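Local atomic coordinates of Mgp-operon protein 3 (Mycoplasma pneumoniae, PDB entry 6RJ1), a protein that probably serves as a membrane-anchored surface adhesin through which the bacterium attaches to host cells. Residues Q187-F192 against S569-N574; N358-L363 against P371-W376; T636-K641 against A648-L653; L848-D853 against G870-Y875. All coordinates share one frame; numbering follows the deposited sequence.

Contact 1: residues Q187-F192 against S569-N574; sequences QDTVHF and SASTYN
Val190 and Thr572 meet through one methyl each, the two side chains crossing at about a right angle with Val190 CG2 3.8 Å from Thr572 CG2. The branching of the valine divides its work. CG2 lies beside the backbone N and faces the loop, whereas CG1, anti to that nitrogen (chi1 167°), is laid over the centre of the His191 imidazole, 4.0 Å above its plane. One residue earlier, Thr189 likewise turns its methyl to the loop: Thr189 CG2 comes within 3.5 Å of Ser571 OG, a carbon-oxygen packing contact. The same hydroxyl stands over the helix backbone, with Ser571 OG 3.9 Å from Val190 CA. Ser571 and Thr572 form the two central corners of a type I beta turn, Ala570 to Tyr573, closed by a backbone bond from Tyr573 N to Ala570 O of 3.2 Å. This turn belongs to the connection between strands 549-563 and 575-577, antiparallel neighbours in a large mixed sheet, and its corner abuts the flank of the short helix 187-192. Both threonines send their hydroxyls to carboxylates beyond the interface, Thr189 OG1 to Glu197 and Thr572 OG1 to Asp563.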
loop_
_atom_site.group_PDB
_atom_site.type_symbol
_atom_site.label_atom_id
_atom_site.label_comp_id
_atom_site.label_asym_id
_atom_site.label_seq_id
_atom_site.Cartn_x
_atom_site.Cartn_y
_atom_site.Cartn_z
ATOM N N GLN A 187 -26.710 -9.049 8.596
ATOM C CA GLN A 187 -27.498 -8.883 7.372
ATOM C C GLN A 187 -28.994 -9.250 7.526
ATOM O O GLN A 187 -29.791 -8.658 6.807
ATOM C CB GLN A 187 -26.855 -9.566 6.150
ATOM C CG GLN A 187 -26.781 -11.079 6.148
ATOM C CD GLN A 187 -26.315 -11.610 4.808
ATOM O OE1 GLN A 187 -26.258 -10.903 3.783
ATOM N NE2 GLN A 187 -25.967 -12.884 4.782
ATOM N N ASP A 188 -29.393 -10.115 8.500
ATOM C CA ASP A 188 -30.827 -10.437 8.705
ATOM C C ASP A 188 -31.622 -9.241 9.228
ATOM O O ASP A 188 -32.782 -9.083 8.863
ATOM C CB ASP A 188 -31.046 -11.689 9.585
ATOM C CG ASP A 188 -30.517 -11.646 11.018
ATOM O OD1 ASP A 188 -29.684 -10.759 11.325
ATOM O OD2 ASP A 188 -30.915 -12.517 11.822
ATOM N N THR A 189 -30.980 -8.385 10.050
ATOM C CA THR A 189 -31.561 -7.154 10.606
ATOM C C THR A 189 -31.715 -6.123 9.478
ATOM O O THR A 189 -32.727 -5.435 9.416
ATOM C CB THR A 189 -30.691 -6.632 11.773
ATOM O OG1 THR A 189 -30.583 -7.644 12.774
ATOM C CG2 THR A 189 -31.240 -5.355 12.403
ATOM N N VAL A 190 -30.715 -6.032 8.585
ATOM C CA VAL A 190 -30.721 -5.106 7.450
ATOM C C VAL A 190 -31.940 -5.320 6.534
ATOM O O VAL A 190 -32.625 -4.352 6.196
ATOM C CB VAL A 190 -29.376 -5.148 6.665
ATOM C CG1 VAL A 190 -29.476 -4.440 5.315
ATOM C CG2 VAL A 190 -28.237 -4.566 7.493
ATOM N N HIS A 191 -32.224 -6.579 6.173
ATOM C CA HIS A 191 -33.286 -6.904 5.229
ATOM C C HIS A 191 -34.637 -7.212 5.831
ATOM O O HIS A 191 -35.639 -7.082 5.129
ATOM C CB HIS A 191 -32.843 -8.051 4.317
ATOM C CG HIS A 191 -31.645 -7.702 3.487
ATOM N ND1 HIS A 191 -30.399 -8.226 3.768
ATOM C CD2 HIS A 191 -31.540 -6.854 2.436
ATOM C CE1 HIS A 191 -29.585 -7.710 2.867
ATOM N NE2 HIS A 191 -30.229 -6.879 2.042
ATOM N N PHE A 192 -34.685 -7.615 7.104
ATOM C CA PHE A 192 -35.950 -7.962 7.748
ATOM C C PHE A 192 -36.376 -7.008 8.866
ATOM O O PHE A 192 -37.541 -7.032 9.265
ATOM C CB PHE A 192 -35.918 -9.418 8.241
ATOM C CG PHE A 192 -35.796 -10.416 7.113
ATOM C CD1 PHE A 192 -36.923 -10.846 6.418
ATOM C CD2 PHE A 192 -34.552 -10.909 6.730
ATOM C CE1 PHE A 192 -36.806 -11.750 5.358
ATOM C CE2 PHE A 192 -34.437 -11.812 5.669
ATOM C CZ PHE A 192 -35.562 -12.234 4.996
ATOM N N SER A 569 -32.019 5.943 13.624
ATOM C CA SER A 569 -32.518 4.595 13.894
ATOM C C SER A 569 -32.347 3.618 12.709
ATOM O O SER A 569 -32.774 2.466 12.814
ATOM C CB SER A 569 -33.965 4.643 14.377
ATOM O OG SER A 569 -34.778 5.360 13.463
ATOM N N ALA A 570 -31.698 4.058 11.604
ATOM C CA ALA A 570 -31.455 3.196 10.439
ATOM C C ALA A 570 -30.451 2.106 10.807
ATOM O O ALA A 570 -29.539 2.346 11.609
ATOM C CB ALA A 570 -30.946 4.009 9.255
ATOM N N SER A 571 -30.663 0.897 10.262
ATOM C CA SER A 571 -29.856 -0.291 10.514
ATOM C C SER A 571 -28.375 -0.028 10.325
ATOM O O SER A 571 -27.596 -0.258 11.250
ATOM C CB SER A 571 -30.306 -1.439 9.613
ATOM O OG SER A 571 -30.602 -2.600 10.372
ATOM N N THR A 572 -28.000 0.513 9.149
ATOM C CA THR A 572 -26.611 0.769 8.788
ATOM C C THR A 572 -26.199 2.239 8.986
ATOM O O THR A 572 -25.213 2.680 8.393
ATOM C CB THR A 572 -26.335 0.238 7.377
ATOM O OG1 THR A 572 -27.285 0.782 6.464
ATOM C CG2 THR A 572 -26.383 -1.274 7.314
ATOM N N TYR A 573 -26.908 2.973 9.867
ATOM C CA TYR A 573 -26.595 4.368 10.188
ATOM C C TYR A 573 -25.263 4.457 10.911
ATOM O O TYR A 573 -25.034 3.684 11.842
ATOM C CB TYR A 573 -27.713 4.994 11.044
ATOM C CG TYR A 573 -27.341 6.282 11.752
ATOM C CD1 TYR A 573 -27.282 7.492 11.062
ATOM C CD2 TYR A 573 -27.072 6.296 13.118
ATOM C CE1 TYR A 573 -26.949 8.680 11.713
ATOM C CE2 TYR A 573 -26.740 7.480 13.780
ATOM C CZ TYR A 573 -26.680 8.670 13.074
ATOM O OH TYR A 573 -26.349 9.832 13.733
ATOM N N ASN A 574 -24.393 5.402 10.486
ATOM C CA ASN A 574 -23.067 5.675 11.060
ATOM C C ASN A 574 -22.116 4.472 10.920
ATOM O O ASN A 574 -21.222 4.291 11.753
ATOM C CB ASN A 574 -23.195 6.136 12.542
ATOM C CG ASN A 574 -22.468 7.399 12.946
ATOM O OD1 ASN A 574 -21.563 7.896 12.267
ATOM N ND2 ASN A 574 -22.843 7.934 14.099
#

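Contact 2: residues N358-L363 against P371-W376; sequences NTAQAL and PGLEKW
Leu373 packs against Ala360 and Gln361 in the first turn of helix 360-365, and the loop carrying it can be followed from the residue before. Gly372 has a positive phi of 97°, and with this backbone a CB would be jammed against the carbonyl O of Pro371, which calls for glycine. Its N donates a hydrogen bond to Glu374 OE1 (3.0 Å), approaching from above the carboxylate plane. The bond reaches over Leu373 and links its two neighbours. Leu373 itself has its CB directed at the helix and makes the whole approach with one branch. Its CD2 sits 3.6 Å from Ala360 O and 4.1 Å from Ala360 CB, and the same methyl is 3.8 Å from Gln361 CG, where the two side chains cross at about a right angle. A bend at chi2 (92°) breaks the line of the glutamine chain beyond the CG that the leucine touches. Further along, Lys375 NZ reaches Tyr40 O and Pro38 O, shortly before the traced chain breaks off after Trp376. The chemistry between the segments is thus dispersive, with a leucine methyl resting on aliphatic carbon and helix backbone while the glutamine OE1 finds its partner in Gln879, outside both segments.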
loop_
_atom_site.group_PDB
_atom_site.type_symbol
_atom_site.label_atom_id
_atom_site.label_comp_id
_atom_site.label_asym_id
_atom_site.label_seq_id
_atom_site.Cartn_x
_atom_site.Cartn_y
_atom_site.Cartn_z
ATOM N N ASN A 358 0.325 9.911 20.874
ATOM C CA ASN A 358 0.775 11.048 20.073
ATOM C C ASN A 358 1.809 10.460 19.110
ATOM O O ASN A 358 2.902 10.062 19.531
ATOM C CB ASN A 358 1.376 12.144 20.970
ATOM C CG ASN A 358 1.569 13.483 20.302
ATOM O OD1 ASN A 358 2.030 13.588 19.158
ATOM N ND2 ASN A 358 1.236 14.549 21.017
ATOM N N THR A 359 1.428 10.320 17.835
ATOM C CA THR A 359 2.296 9.698 16.834
ATOM C C THR A 359 2.855 10.716 15.830
ATOM O O THR A 359 3.132 10.362 14.680
ATOM C CB THR A 359 1.584 8.518 16.169
ATOM O OG1 THR A 359 0.303 8.948 15.699
ATOM C CG2 THR A 359 1.429 7.321 17.107
ATOM N N ALA A 360 3.070 11.968 16.289
ATOM C CA ALA A 360 3.596 13.072 15.483
ATOM C C ALA A 360 4.902 12.743 14.748
ATOM O O ALA A 360 4.981 12.954 13.533
ATOM C CB ALA A 360 3.774 14.313 16.342
ATOM N N GLN A 361 5.902 12.200 15.477
ATOM C CA GLN A 361 7.224 11.856 14.936
ATOM C C GLN A 361 7.185 10.655 14.008
ATOM O O GLN A 361 8.019 10.554 13.105
ATOM C CB GLN A 361 8.269 11.678 16.044
ATOM C CG GLN A 361 8.413 12.894 16.959
ATOM C CD GLN A 361 7.523 12.835 18.189
ATOM O OE1 GLN A 361 6.485 12.158 18.230
ATOM N NE2 GLN A 361 7.917 13.550 19.227
ATOM N N ALA A 362 6.207 9.755 14.220
ATOM C CA ALA A 362 6.004 8.578 13.380
ATOM C C ALA A 362 5.454 9.025 12.030
ATOM O O ALA A 362 5.951 8.573 10.999
ATOM C CB ALA A 362 5.054 7.597 14.053
ATOM N N LEU A 363 4.485 9.973 12.045
ATOM C CA LEU A 363 3.864 10.540 10.846
ATOM C C LEU A 363 4.858 11.329 10.009
ATOM O O LEU A 363 4.940 11.102 8.808
ATOM C CB LEU A 363 2.648 11.410 11.194
ATOM C CG LEU A 363 1.447 10.707 11.820
ATOM C CD1 LEU A 363 0.596 11.692 12.599
ATOM C CD2 LEU A 363 0.620 9.956 10.766
ATOM N N PRO A 371 3.686 20.148 10.798
ATOM C CA PRO A 371 4.305 21.461 11.082
ATOM C C PRO A 371 4.883 21.567 12.495
ATOM O O PRO A 371 4.252 21.138 13.459
ATOM C CB PRO A 371 3.169 22.463 10.826
ATOM C CG PRO A 371 2.188 21.720 9.964
ATOM C CD PRO A 371 2.264 20.297 10.431
ATOM N N GLY A 372 6.098 22.102 12.582
ATOM C CA GLY A 372 6.843 22.255 13.828
ATOM C C GLY A 372 7.837 21.130 14.041
ATOM O O GLY A 372 8.633 21.172 14.985
ATOM N N LEU A 373 7.783 20.115 13.154
ATOM C CA LEU A 373 8.640 18.930 13.142
ATOM C C LEU A 373 9.466 18.834 11.844
ATOM O O LEU A 373 10.200 17.859 11.665
ATOM C CB LEU A 373 7.775 17.668 13.312
ATOM C CG LEU A 373 7.755 17.027 14.688
ATOM C CD1 LEU A 373 6.935 17.847 15.676
ATOM C CD2 LEU A 373 7.200 15.636 14.605
ATOM N N GLU A 374 9.359 19.842 10.954
ATOM C CA GLU A 374 10.101 19.886 9.687
ATOM C C GLU A 374 11.565 20.313 9.895
ATOM O O GLU A 374 11.847 21.140 10.769
ATOM C CB GLU A 374 9.423 20.808 8.665
ATOM C CG GLU A 374 7.937 20.558 8.463
ATOM C CD GLU A 374 7.059 21.754 8.786
ATOM O OE1 GLU A 374 7.277 22.390 9.844
ATOM O OE2 GLU A 374 6.156 22.059 7.974
ATOM N N LYS A 375 12.475 19.758 9.058
ATOM C CA LYS A 375 13.942 19.938 9.038
ATOM C C LYS A 375 14.453 21.398 9.197
ATOM O O LYS A 375 15.362 21.643 9.997
ATOM C CB LYS A 375 14.557 19.302 7.769
ATOM C CG LYS A 375 13.887 19.697 6.446
ATOM C CD LYS A 375 14.789 19.448 5.248
ATOM C CE LYS A 375 14.303 20.172 4.019
ATOM N NZ LYS A 375 15.331 20.170 2.952
ATOM N N TRP A 376 13.880 22.342 8.435
ATOM C CA TRP A 376 14.252 23.761 8.442
ATOM C C TRP A 376 13.679 24.528 9.639
ATOM O O TRP A 376 12.727 24.083 10.279
ATOM C CB TRP A 376 13.862 24.434 7.112
ATOM C CG TRP A 376 12.614 23.874 6.493
ATOM C CD1 TRP A 376 12.539 22.929 5.513
ATOM C CD2 TRP A 376 11.263 24.162 6.877
ATOM N NE1 TRP A 376 11.223 22.630 5.240
ATOM C CE2 TRP A 376 10.418 23.380 6.056
ATOM C CE3 TRP A 376 10.680 25.022 7.824
ATOM C CZ2 TRP A 376 9.023 23.438 6.147
ATOM C CZ3 TRP A 376 9.298 25.074 7.918
ATOM C CH2 TRP A 376 8.485 24.297 7.081
#

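Contact 3: residues T636-K641 against A648-L653; sequences TTYPVK and AKIASL
Tyr638 and Ile650 lie alongside one another, running opposite ways, which brings Tyr638 OH to 3.5 Å from Ile650 CG2. The phenol reaches across because its CG is anti to the backbone N (chi1 -165°), which extends the ring toward the strand. Ile650 CG1 lies obliquely to that ring, 4.4 Å from Tyr638 CE2. Within its own segment the ring is fitted closely: Pro639 CD lies over one face, offset toward the rim, and Val640 CG2 is at the edge, in the ring plane. Pro639 is the centre of an inverse gamma turn, closed by Val640 N bonding to Tyr638 O at 2.8 Å; the side chains before and after it both set out toward segment 648-653. The two branches of Val640 then part company, since CG1 anti to the backbone N (chi1 166°) meets Ala648 CB at 4.0 Å, whereas CG2 turns to Ile650 CG1 at 4.4 Å. The contact joins a loop to a strand of a mixed sheet: strand 650-654 runs antiparallel to 549-563 and parallel to 165-167, Leu577 of strand 575-577 touches both Tyr638 and Ile650, and helix 157-163 packs on the same strand through Asp163 at Ala651 and Thr160 at Ser652.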
loop_
_atom_site.group_PDB
_atom_site.type_symbol
_atom_site.label_atom_id
_atom_site.label_comp_id
_atom_site.label_asym_id
_atom_site.label_seq_id
_atom_site.Cartn_x
_atom_site.Cartn_y
_atom_site.Cartn_z
ATOM N N THR A 636 -26.021 -14.120 -2.562
ATOM C CA THR A 636 -25.437 -13.059 -1.764
ATOM C C THR A 636 -25.905 -11.728 -2.381
ATOM O O THR A 636 -26.134 -11.673 -3.590
ATOM C CB THR A 636 -23.905 -13.333 -1.624
ATOM O OG1 THR A 636 -23.291 -12.341 -0.826
ATOM C CG2 THR A 636 -23.161 -13.501 -2.974
ATOM N N THR A 637 -26.178 -10.705 -1.558
ATOM C CA THR A 637 -26.650 -9.403 -2.060
ATOM C C THR A 637 -26.086 -8.279 -1.192
ATOM O O THR A 637 -25.754 -8.527 -0.039
ATOM C CB THR A 637 -28.203 -9.376 -2.250
ATOM O OG1 THR A 637 -28.564 -8.363 -3.192
ATOM C CG2 THR A 637 -28.977 -9.171 -0.948
ATOM N N TYR A 638 -25.982 -7.062 -1.742
ATOM C CA TYR A 638 -25.464 -5.883 -1.036
ATOM C C TYR A 638 -26.334 -5.522 0.199
ATOM O O TYR A 638 -27.557 -5.585 0.103
ATOM C CB TYR A 638 -25.336 -4.673 -2.003
ATOM C CG TYR A 638 -24.490 -3.547 -1.451
ATOM C CD1 TYR A 638 -23.110 -3.544 -1.612
ATOM C CD2 TYR A 638 -25.062 -2.518 -0.713
ATOM C CE1 TYR A 638 -22.317 -2.545 -1.044
ATOM C CE2 TYR A 638 -24.277 -1.527 -0.122
ATOM C CZ TYR A 638 -22.908 -1.535 -0.304
ATOM O OH TYR A 638 -22.147 -0.535 0.244
ATOM N N PRO A 639 -25.715 -5.121 1.344
ATOM C CA PRO A 639 -26.510 -4.792 2.551
ATOM C C PRO A 639 -27.325 -3.488 2.510
ATOM O O PRO A 639 -27.054 -2.550 3.266
ATOM C CB PRO A 639 -25.452 -4.756 3.658
ATOM C CG PRO A 639 -24.198 -4.376 2.962
ATOM C CD PRO A 639 -24.267 -5.058 1.629
ATOM N N VAL A 640 -28.351 -3.449 1.644
ATOM C CA VAL A 640 -29.318 -2.355 1.477
ATOM C C VAL A 640 -30.691 -3.015 1.294
ATOM O O VAL A 640 -30.859 -3.807 0.352
ATOM C CB VAL A 640 -28.970 -1.385 0.307
ATOM C CG1 VAL A 640 -30.147 -0.475 -0.044
ATOM C CG2 VAL A 640 -27.736 -0.551 0.627
ATOM N N LYS A 641 -31.658 -2.709 2.209
ATOM C CA LYS A 641 -33.032 -3.241 2.186
ATOM C C LYS A 641 -33.706 -2.883 0.861
ATOM O O LYS A 641 -33.589 -1.746 0.404
ATOM C CB LYS A 641 -33.851 -2.709 3.375
ATOM C CG LYS A 641 -34.963 -3.660 3.803
ATOM C CD LYS A 641 -36.032 -2.990 4.663
ATOM C CE LYS A 641 -35.822 -3.169 6.146
ATOM N NZ LYS A 641 -36.761 -2.328 6.926
ATOM N N ALA A 648 -31.306 5.004 -1.370
ATOM C CA ALA A 648 -30.021 4.745 -0.708
ATOM C C ALA A 648 -28.946 5.764 -1.067
ATOM O O ALA A 648 -28.870 6.201 -2.215
ATOM C CB ALA A 648 -29.540 3.342 -1.025
ATOM N N LYS A 649 -28.128 6.152 -0.063
ATOM C CA LYS A 649 -27.044 7.129 -0.188
ATOM C C LYS A 649 -25.761 6.546 0.387
ATOM O O LYS A 649 -25.473 6.728 1.573
ATOM C CB LYS A 649 -27.396 8.442 0.532
ATOM C CG LYS A 649 -28.697 9.091 0.089
ATOM C CD LYS A 649 -29.164 10.157 1.069
ATOM C CE LYS A 649 -30.664 10.199 1.181
ATOM N NZ LYS A 649 -31.327 10.602 -0.090
ATOM N N ILE A 650 -25.011 5.798 -0.440
ATOM C CA ILE A 650 -23.753 5.172 -0.039
ATOM C C ILE A 650 -22.574 5.921 -0.680
ATOM O O ILE A 650 -22.506 6.021 -1.899
ATOM C CB ILE A 650 -23.739 3.628 -0.327
ATOM C CG1 ILE A 650 -24.906 2.848 0.368
ATOM C CG2 ILE A 650 -22.387 2.991 -0.003
ATOM C CD1 ILE A 650 -25.404 3.175 1.809
ATOM N N ALA A 651 -21.670 6.462 0.153
ATOM C CA ALA A 651 -20.486 7.198 -0.283
ATOM C C ALA A 651 -19.254 6.311 -0.162
ATOM O O ALA A 651 -19.377 5.191 0.316
ATOM C CB ALA A 651 -20.322 8.441 0.556
ATOM N N SER A 652 -18.075 6.786 -0.607
ATOM C CA SER A 652 -16.828 6.008 -0.566
ATOM C C SER A 652 -15.945 6.334 0.625
ATOM O O SER A 652 -15.860 7.487 1.058
ATOM C CB SER A 652 -16.037 6.164 -1.862
ATOM O OG SER A 652 -16.547 5.335 -2.892
ATOM N N LEU A 653 -15.246 5.306 1.117
ATOM C CA LEU A 653 -14.346 5.396 2.252
ATOM C C LEU A 653 -13.055 4.604 1.955
ATOM O O LEU A 653 -13.127 3.438 1.563
ATOM C CB LEU A 653 -15.095 4.844 3.488
ATOM C CG LEU A 653 -14.339 4.683 4.806
ATOM C CD1 LEU A 653 -15.260 4.974 5.965
ATOM C CD2 LEU A 653 -13.774 3.275 4.951
#

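Contact 4: residues L848-D853 against G870-Y875; sequences LTTLKD and GEKPTY
Thr850 lays its methyl against the aliphatic chain of Lys872, Thr850 CG2 to Lys872 CG at 3.6 Å, the two side chains meeting at a slant. Its hydroxyl occupies the space between the backbone N and carbonyl carbon (chi1 63°), from which Thr850 OG1 bonds to Asp847 O; the methyl, beside the backbone N, is thereby given to the lysine. Glu871 covers the adjoining backbone, with its CB 3.8 Å from Thr850 CA and 4.0 Å from Thr850 CB. Beyond CB the glutamate chain bends at chi2 (70°), and its OE1 comes 3.8 Å from Lys852 CB. The segments form the base of a beta hairpin: residues 848-850 lead into strand 851-857, the antiparallel partner strand 862-868 returns, and the chain leaves it through a short 3-10 turn ending at Glu871. A backbone bond between Thr850 and Asp868 continues the pairing to this end, and a classic beta bulge sets Lys852 and Asp853 together opposite Thr866. Lys872 carries its amino group away to Asn884 O. The end of Lys852 leads away to a weak bond with Thr930 O while the carboxylate stays by its CB; with Lys852 NZ 6.1 Å from Glu871 OE1, any attraction would probably be weak. Methyl and methylene packing thus joins the segment entering the first strand to the one leaving the second, next to the backbone pairing that holds the hairpin.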
loop_
_atom_site.group_PDB
_atom_site.type_symbol
_atom_site.label_atom_id
_atom_site.label_comp_id
_atom_site.label_asym_id
_atom_site.label_seq_id
_atom_site.Cartn_x
_atom_site.Cartn_y
_atom_site.Cartn_z
ATOM N N LEU A 848 11.147 -3.425 8.842
ATOM C CA LEU A 848 10.871 -3.254 7.414
ATOM C C LEU A 848 10.571 -1.798 7.002
ATOM O O LEU A 848 10.632 -1.486 5.813
ATOM C CB LEU A 848 9.753 -4.203 6.940
ATOM C CG LEU A 848 10.028 -5.698 7.024
ATOM C CD1 LEU A 848 8.777 -6.502 6.652
ATOM C CD2 LEU A 848 11.228 -6.112 6.159
ATOM N N THR A 849 10.273 -0.912 7.975
ATOM C CA THR A 849 9.980 0.502 7.701
ATOM C C THR A 849 11.271 1.314 7.527
ATOM O O THR A 849 11.210 2.461 7.080
ATOM C CB THR A 849 9.103 1.120 8.818
ATOM O OG1 THR A 849 9.891 1.406 9.985
ATOM C CG2 THR A 849 7.905 0.266 9.183
ATOM N N THR A 850 12.429 0.734 7.909
ATOM C CA THR A 850 13.726 1.416 7.883
ATOM C C THR A 850 14.559 1.165 6.617
ATOM O O THR A 850 15.735 1.543 6.591
ATOM C CB THR A 850 14.526 1.083 9.141
ATOM O OG1 THR A 850 14.808 -0.312 9.173
ATOM C CG2 THR A 850 13.840 1.534 10.415
ATOM N N LEU A 851 13.961 0.561 5.570
ATOM C CA LEU A 851 14.670 0.279 4.324
ATOM C C LEU A 851 15.223 1.548 3.698
ATOM O O LEU A 851 14.473 2.486 3.423
ATOM C CB LEU A 851 13.793 -0.501 3.327
ATOM C CG LEU A 851 14.430 -0.788 1.958
ATOM C CD1 LEU A 851 15.331 -2.002 2.001
ATOM C CD2 LEU A 851 13.384 -0.968 0.921
ATOM N N LYS A 852 16.545 1.592 3.512
ATOM C CA LYS A 852 17.154 2.773 2.924
ATOM C C LYS A 852 17.569 2.526 1.473
ATOM O O LYS A 852 17.511 3.461 0.673
ATOM C CB LYS A 852 18.285 3.336 3.811
ATOM C CG LYS A 852 19.711 3.050 3.379
ATOM C CD LYS A 852 20.473 4.350 3.208
ATOM C CE LYS A 852 21.967 4.178 3.317
ATOM N NZ LYS A 852 22.646 5.494 3.465
ATOM N N ASP A 853 17.926 1.280 1.112
ATOM C CA ASP A 853 18.364 0.999 -0.251
ATOM C C ASP A 853 18.128 -0.432 -0.728
ATOM O O ASP A 853 18.178 -1.375 0.063
ATOM C CB ASP A 853 19.857 1.372 -0.391
ATOM C CG ASP A 853 20.465 1.033 -1.733
ATOM O OD1 ASP A 853 20.135 1.729 -2.732
ATOM O OD2 ASP A 853 21.243 0.057 -1.797
ATOM N N GLY A 870 18.465 4.610 11.662
ATOM C CA GLY A 870 18.276 6.057 11.738
ATOM C C GLY A 870 16.992 6.529 11.081
ATOM O O GLY A 870 16.551 7.664 11.299
ATOM N N GLU A 871 16.381 5.648 10.269
ATOM C CA GLU A 871 15.122 5.878 9.573
ATOM C C GLU A 871 13.905 5.680 10.500
ATOM O O GLU A 871 12.785 5.923 10.071
ATOM C CB GLU A 871 15.036 5.001 8.308
ATOM C CG GLU A 871 14.996 5.787 7.003
ATOM C CD GLU A 871 16.275 6.492 6.589
ATOM O OE1 GLU A 871 17.330 5.824 6.489
ATOM O OE2 GLU A 871 16.217 7.719 6.344
ATOM N N LYS A 872 14.126 5.263 11.765
ATOM C CA LYS A 872 13.081 5.075 12.786
ATOM C C LYS A 872 12.599 6.439 13.311
ATOM O O LYS A 872 13.401 7.379 13.316
ATOM C CB LYS A 872 13.646 4.284 13.984
ATOM C CG LYS A 872 13.697 2.786 13.794
ATOM C CD LYS A 872 14.126 2.091 15.071
ATOM C CE LYS A 872 14.302 0.607 14.894
ATOM N NZ LYS A 872 15.735 0.217 14.892
ATOM N N PRO A 873 11.345 6.579 13.825
ATOM C CA PRO A 873 10.923 7.881 14.398
ATOM C C PRO A 873 11.718 8.226 15.655
ATOM O O PRO A 873 12.265 7.323 16.279
ATOM C CB PRO A 873 9.442 7.667 14.735
ATOM C CG PRO A 873 9.035 6.428 13.985
ATOM C CD PRO A 873 10.257 5.583 13.923
ATOM N N THR A 874 11.811 9.518 16.008
ATOM C CA THR A 874 12.585 9.954 17.189
ATOM C C THR A 874 11.917 9.576 18.517
ATOM O O THR A 874 12.616 9.244 19.474
ATOM C CB THR A 874 12.928 11.448 17.129
ATOM O OG1 THR A 874 11.729 12.222 17.044
ATOM C CG2 THR A 874 13.879 11.788 15.986
ATOM N N TYR A 875 10.573 9.628 18.566
ATOM C CA TYR A 875 9.778 9.293 19.749
ATOM C C TYR A 875 8.629 8.357 19.397
ATOM O O TYR A 875 8.092 8.432 18.285
ATOM C CB TYR A 875 9.250 10.564 20.436
ATOM C CG TYR A 875 10.336 11.421 21.042
ATOM C CD1 TYR A 875 11.009 12.371 20.280
ATOM C CD2 TYR A 875 10.687 11.292 22.381
ATOM C CE1 TYR A 875 12.032 13.146 20.827
ATOM C CE2 TYR A 875 11.694 12.076 22.946
ATOM C CZ TYR A 875 12.367 13.001 22.165
ATOM O OH TYR A 875 13.368 13.772 22.717
#

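From the N terminus, the first loop to open is the longest: contact 1 brings helix 187-192 against a turn 377 residues later, joining it to the connection between strands 549-563 and 575-577. Contact 2 nests inside that loop and closes a short one, folding the chain back on helix 360-365. Contacts 3 and 4 follow in series: contact 3 closes a loop of six residues before strand 650-654, contact 4 one of sixteen, mostly strand, at the base of the 851-868 hairpin. Spatially they fall into pairs. Contacts 1 and 3 touch, with centres about 11 Å apart, where Val190 meets Pro639; contacts 2 and 4 touch where Gln361 and Ala362 meet residues 873-875. About 40 Å separates the centres of contacts 3 and 4.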